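Local structure of esterase (uncultured bacterium FLS12, 4RGY) at the interface of chains A and B. The protein hydrolyses carboxylic esters as an esterase that is active at low temperature and under alkaline conditions. Residues are numbered along the deposited sequence; one frame, centred on the assembly and turned at random. Chains: chain A/B, Esterase.

Contact 1: the interface of chains A and B. Residues chain A 8, 17; chain B 57-58, 61.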
ATOM      1  N   ASP A   8       2.124   7.568   3.970  1.00 12.59           N
ATOM      2  CA  ASP A   8       2.816   7.273   5.215  1.00 13.39           C
ATOM      3  C   ASP A   8       3.700   8.464   5.555  1.00 13.05           C
ATOM      4  O   ASP A   8       4.702   8.720   4.880  1.00 15.39           O
ATOM      5  CB  ASP A   8       3.639   5.997   5.079  1.00 14.09           C
ATOM      6  CG  ASP A   8       2.790   4.807   4.726  1.00 17.06           C
ATOM      7  OD1 ASP A   8       1.713   4.664   5.330  1.00 17.80           O
ATOM      8  OD2 ASP A   8       3.183   4.031   3.829  1.00 19.25           O
ATOM      9  N   SER A  17       5.006   8.218  13.309  1.00 13.00           N
ATOM     10  CA  SER A  17       4.809   7.872  11.906  1.00 13.34           C
ATOM     11  C   SER A  17       3.456   7.201  11.782  1.00 14.74           C
ATOM     12  O   SER A  17       3.149   6.252  12.520  1.00 15.21           O
ATOM     13  CB  SER A  17       5.886   6.897  11.444  1.00 14.78           C
ATOM     14  OG  SER A  17       7.155   7.523  11.387  1.00 17.97           O
TER
ATOM     15  N   THR B  57       6.664   0.663   8.691  1.00 11.10           N
ATOM     16  CA  THR B  57       7.230   0.912   7.353  1.00 11.42           C
ATOM     17  C   THR B  57       8.697   1.321   7.366  1.00 10.65           C
ATOM     18  O   THR B  57       9.345   1.328   6.322  1.00 12.61           O
ATOM     19  CB  THR B  57       6.473   2.032   6.584  1.00 12.03           C
ATOM     20  OG1 THR B  57       6.719   3.307   7.191  1.00 13.73           O
ATOM     21  CG2 THR B  57       4.969   1.760   6.506  1.00 14.51           C
ATOM     22  N   ILE B  58       9.212   1.689   8.529  1.00 12.23           N
ATOM     23  CA  ILE B  58      10.490   2.388   8.563  1.00 12.07           C
ATOM     24  C   ILE B  58      11.672   1.493   8.178  1.00 12.29           C
ATOM     25  O   ILE B  58      12.561   1.934   7.464  1.00 12.26           O
ATOM     26  CB  ILE B  58      10.690   3.146   9.896  1.00 13.00           C
ATOM     27  CG1 ILE B  58       9.477   4.043  10.161  1.00 17.14           C
ATOM     28  CG2 ILE B  58      11.927   4.008   9.850  1.00 13.63           C
ATOM     29  CD1 ILE B  58       9.130   4.992   9.006  1.00 18.74           C
ATOM     30  N   ARG B  61      11.825   1.281   4.382  1.00 12.05           N
ATOM     31  CA  ARG B  61      12.110   2.560   3.749  1.00 12.77           C
ATOM     32  C   ARG B  61      13.556   3.001   3.949  1.00 12.59           C
ATOM     33  O   ARG B  61      14.208   3.409   2.992  1.00 15.57           O
ATOM     34  CB  ARG B  61      11.152   3.626   4.281  1.00 11.71           C
ATOM     35  CG  ARG B  61       9.704   3.414   3.830  1.00 11.60           C
ATOM     36  CD  ARG B  61       8.718   4.146   4.719  1.00 12.98           C
ATOM     37  NE  ARG B  61       8.789   5.594   4.564  1.00 13.06           N
ATOM     38  CZ  ARG B  61       8.013   6.452   5.221  1.00 12.85           C
ATOM     39  NH1 ARG B  61       7.102   5.999   6.076  1.00 14.14           N
ATOM     40  NH2 ARG B  61       8.144   7.759   5.026  1.00 14.46           N
TER
HETATM   41  O   HOH W   1       6.722   8.189   8.370  1.00 21.93           O

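Contact 2: the interface of chains A and B. Residues chain A 53-55, 82; chain B 16-18.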
ATOM      1  N   SER A  53     -12.213   1.412  16.824  1.00 12.86           N
ATOM      2  CA  SER A  53     -11.428   0.235  16.400  1.00 13.26           C
ATOM      3  C   SER A  53     -10.994   0.285  14.940  1.00 13.34           C
ATOM      4  O   SER A  53     -10.228  -0.572  14.504  1.00 14.36           O
ATOM      5  CB  SER A  53     -12.088  -1.124  16.722  1.00 14.55           C
ATOM      6  OG  SER A  53     -13.076  -1.488  15.760  1.00 16.10           O
ATOM      7  N   ASP A  54     -11.462   1.285  14.188  1.00 11.36           N
ATOM      8  CA  ASP A  54     -11.113   1.387  12.773  1.00 12.05           C
ATOM      9  C   ASP A  54      -9.784   2.099  12.568  1.00 11.86           C
ATOM     10  O   ASP A  54      -9.245   2.729  13.487  1.00 12.99           O
ATOM     11  CB  ASP A  54     -12.176   2.183  12.017  1.00 11.12           C
ATOM     12  CG  ASP A  54     -13.527   1.507  11.988  1.00 13.06           C
ATOM     13  OD1 ASP A  54     -13.595   0.261  12.017  1.00 14.45           O
ATOM     14  OD2 ASP A  54     -14.546   2.235  11.909  1.00 13.78           O
ATOM     15  N   ASP A  55      -9.282   2.011  11.334  1.00 11.58           N
ATOM     16  CA  ASP A  55      -8.153   2.833  10.905  1.00 12.21           C
ATOM     17  C   ASP A  55      -8.519   3.628   9.642  1.00 12.19           C
ATOM     18  O   ASP A  55      -9.708   3.718   9.273  1.00 12.67           O
ATOM     19  CB  ASP A  55      -6.881   1.989  10.713  1.00 13.05           C
ATOM     20  CG  ASP A  55      -7.011   0.962   9.588  1.00 14.74           C
ATOM     21  OD1 ASP A  55      -7.994   1.001   8.826  1.00 13.33           O
ATOM     22  OD2 ASP A  55      -6.124   0.098   9.468  1.00 15.95           O
ATOM     23  N   HIS A  82      -6.557   6.069  15.941  1.00 13.23           N
ATOM     24  CA  HIS A  82      -6.524   4.980  16.919  1.00 12.86           C
ATOM     25  C   HIS A  82      -7.785   4.998  17.791  1.00 11.88           C
ATOM     26  O   HIS A  82      -8.857   5.325  17.281  1.00 13.13           O
ATOM     27  CB  HIS A  82      -5.211   5.035  17.698  1.00 14.44           C
ATOM     28  CG  HIS A  82      -4.021   5.067  16.793  1.00 15.97           C
ATOM     29  ND1 HIS A  82      -2.972   5.944  16.964  1.00 19.27           N
ATOM     30  CD2 HIS A  82      -3.747   4.367  15.666  1.00 17.93           C
ATOM     31  CE1 HIS A  82      -2.092   5.763  15.995  1.00 18.78           C
ATOM     32  NE2 HIS A  82      -2.540   4.813  15.194  1.00 18.91           N
TER
ATOM     33  N   LEU B  16      -8.140  -3.034  17.599  1.00 13.14           N
ATOM     34  CA  LEU B  16      -7.734  -2.005  16.645  1.00 13.33           C
ATOM     35  C   LEU B  16      -7.304  -2.565  15.302  1.00 13.32           C
ATOM     36  O   LEU B  16      -6.534  -3.529  15.235  1.00 14.54           O
ATOM     37  CB  LEU B  16      -6.586  -1.182  17.242  1.00 14.59           C
ATOM     38  CG  LEU B  16      -6.035  -0.006  16.433  1.00 13.63           C
ATOM     39  CD1 LEU B  16      -7.106   1.041  16.174  1.00 16.07           C
ATOM     40  CD2 LEU B  16      -4.816   0.625  17.111  1.00 16.82           C
ATOM     41  N   SER B  17      -7.810  -1.955  14.236  1.00 12.64           N
ATOM     42  CA  SER B  17      -7.317  -2.204  12.890  1.00 13.08           C
ATOM     43  C   SER B  17      -5.943  -1.572  12.770  1.00 14.74           C
ATOM     44  O   SER B  17      -5.763  -0.389  13.066  1.00 14.69           O
ATOM     45  CB  SER B  17      -8.246  -1.580  11.852  1.00 13.66           C
ATOM     46  OG  SER B  17      -9.505  -2.230  11.795  1.00 17.11           O
ATOM     47  N   THR B  18      -4.978  -2.364  12.320  1.00 13.03           N
ATOM     48  CA  THR B  18      -3.595  -1.926  12.297  1.00 12.22           C
ATOM     49  C   THR B  18      -2.896  -2.564  11.090  1.00 12.90           C
ATOM     50  O   THR B  18      -3.556  -3.181  10.239  1.00 13.11           O
ATOM     51  CB  THR B  18      -2.922  -2.246  13.646  1.00 12.24           C
ATOM     52  OG1 THR B  18      -1.614  -1.668  13.681  1.00 13.92           O
ATOM     53  CG2 THR B  18      -2.853  -3.741  13.900  1.00 12.95           C
TER
HETATM   54  O   HOH W   2      -6.231  -2.573   9.139  1.00 15.89           O
HETATM   55  O   HOH W   3     -12.361  -2.064  12.701  1.00 22.14           O

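Contact 1: the interface of chains A and B
In B:Thr57, a chi1 of 70° puts the hydroxyl OG1 between the backbone N and the carbonyl carbon and turns the methyl CG2 towards the A:Asp8 carboxylate, with CG2 3.9 Å from OD2. B:Arg61 bends at chi3 (70°), which swings its guanidinium back towards the start of helix 58-62 and up against chain A. In this putative-esterase family member, of the alpha/beta-hydrolase type, the N-terminal strands 2-11 and 16-25 of one copy lie against the 57-61 region of the other.

The B:Arg61 guanidinium is anchored within its own chain: NH1 donates to OG1 of B:Thr57 at 2.9 Å, with 159° at the hydrogen. The acceptor lies at the guanidinium edge, nearly in its plane, which should limit rotation of the group. Held there, NH1 of B:Arg61 sits 3.6 Å from CB of A:Asp8, while NH2 of B:Arg61 is 3.6 Å from the A:Asp8 backbone O. CG and OD2 of A:Asp8 are turned towards CG2 of B:Thr57, the two side chains meeting at a slant. A:Asp8 OD2 remains 4.9 Å from NH1 of B:Arg61, so the opposite charges would attract only at longer range, without a salt bridge.

A water bridges the two chains. NH1 of B:Arg61 lies 3.2 Å from water 1, which is also 3.1 Å from the A:Ser17 hydroxyl OG. Against that hydroxyl rests CD1, the end methyl of B:Ile58, 4.0 Å from A:Ser17 OG.

Contact 2: the interface of chains A and B
B:Ser17, near the start of strand 16-25, meets the A:Ser53 to A:Asp55 loop, which follows strand 45-49. In alpha/beta hydrolases of this putative-esterase family, the loop after this strand commonly contributes to the oxyanion hole, so the neighbouring chain may buttress a stretch close to the catalytic centre.

The stronger direct bond across is made by the backbone. N of B:Ser17 donates to O of A:Ser53 at 2.8 Å, with 162° at the hydrogen; the donor stands 22° off the carbonyl plane. The hydroxyl OG of B:Ser17 points at the same A:Ser53 O, but at 3.3 Å this second hydrogen bond is weak. A:Ser53 O therefore receives main-chain and side-chain donors from one residue.

Two waters add bridges beside B:Ser17. Water 3 takes up the B:Ser17 hydroxyl, 3.0 Å from OG, and is held on the chain A side by the A:Asp54 carboxylate, whose OD1 lies 2.7 Å from it; the A:Ser53 hydroxyl also reaches this water. Water 2 spans from OD2 of the A:Asp55 carboxylate, at 2.7 Å, to the backbone O of B:Thr18, at 3.0 Å.

Packing fills in around these bonds. CB of B:Ser17 sits over the flat face of the A:Asp55 carboxylate, 3.6 Å from A:Asp55 CG, and the backbone O of B:Ser17 comes close to CB and OD2 of A:Asp55. B:Leu16 has CG opposite its own backbone N (chi1 -178°), and its branches extend towards chain A. CD1 of B:Leu16 approaches the A:Asp54 and A:Ser53 carbonyl oxygens and also touches CA of A:His82, at 4.1 Å. CD2 of B:Leu16 comes up to CD2 of the A:His82 imidazole. The leucine and histidine side chains meet at a slant.

The C-alpha centres of contact 1 and contact 2 lie about 17 Å apart, on one two-fold symmetric interface. Residue 17 takes part in both, from chain A in contact 1 and from chain B in contact 2. Exchanging the chains superposes these roles: each copy of the start of strand 16-25 faces both the 53-55 loop and the beginning of helix 58-62 of its partner. Contact 1 sets strands 2-11 and 16-25 against residues 57-61; contact 2 sets strand 16-25 against the 53-55 loop and A:His82. The deposited assembly holds four copies, and this pairing may or may not persist in solution.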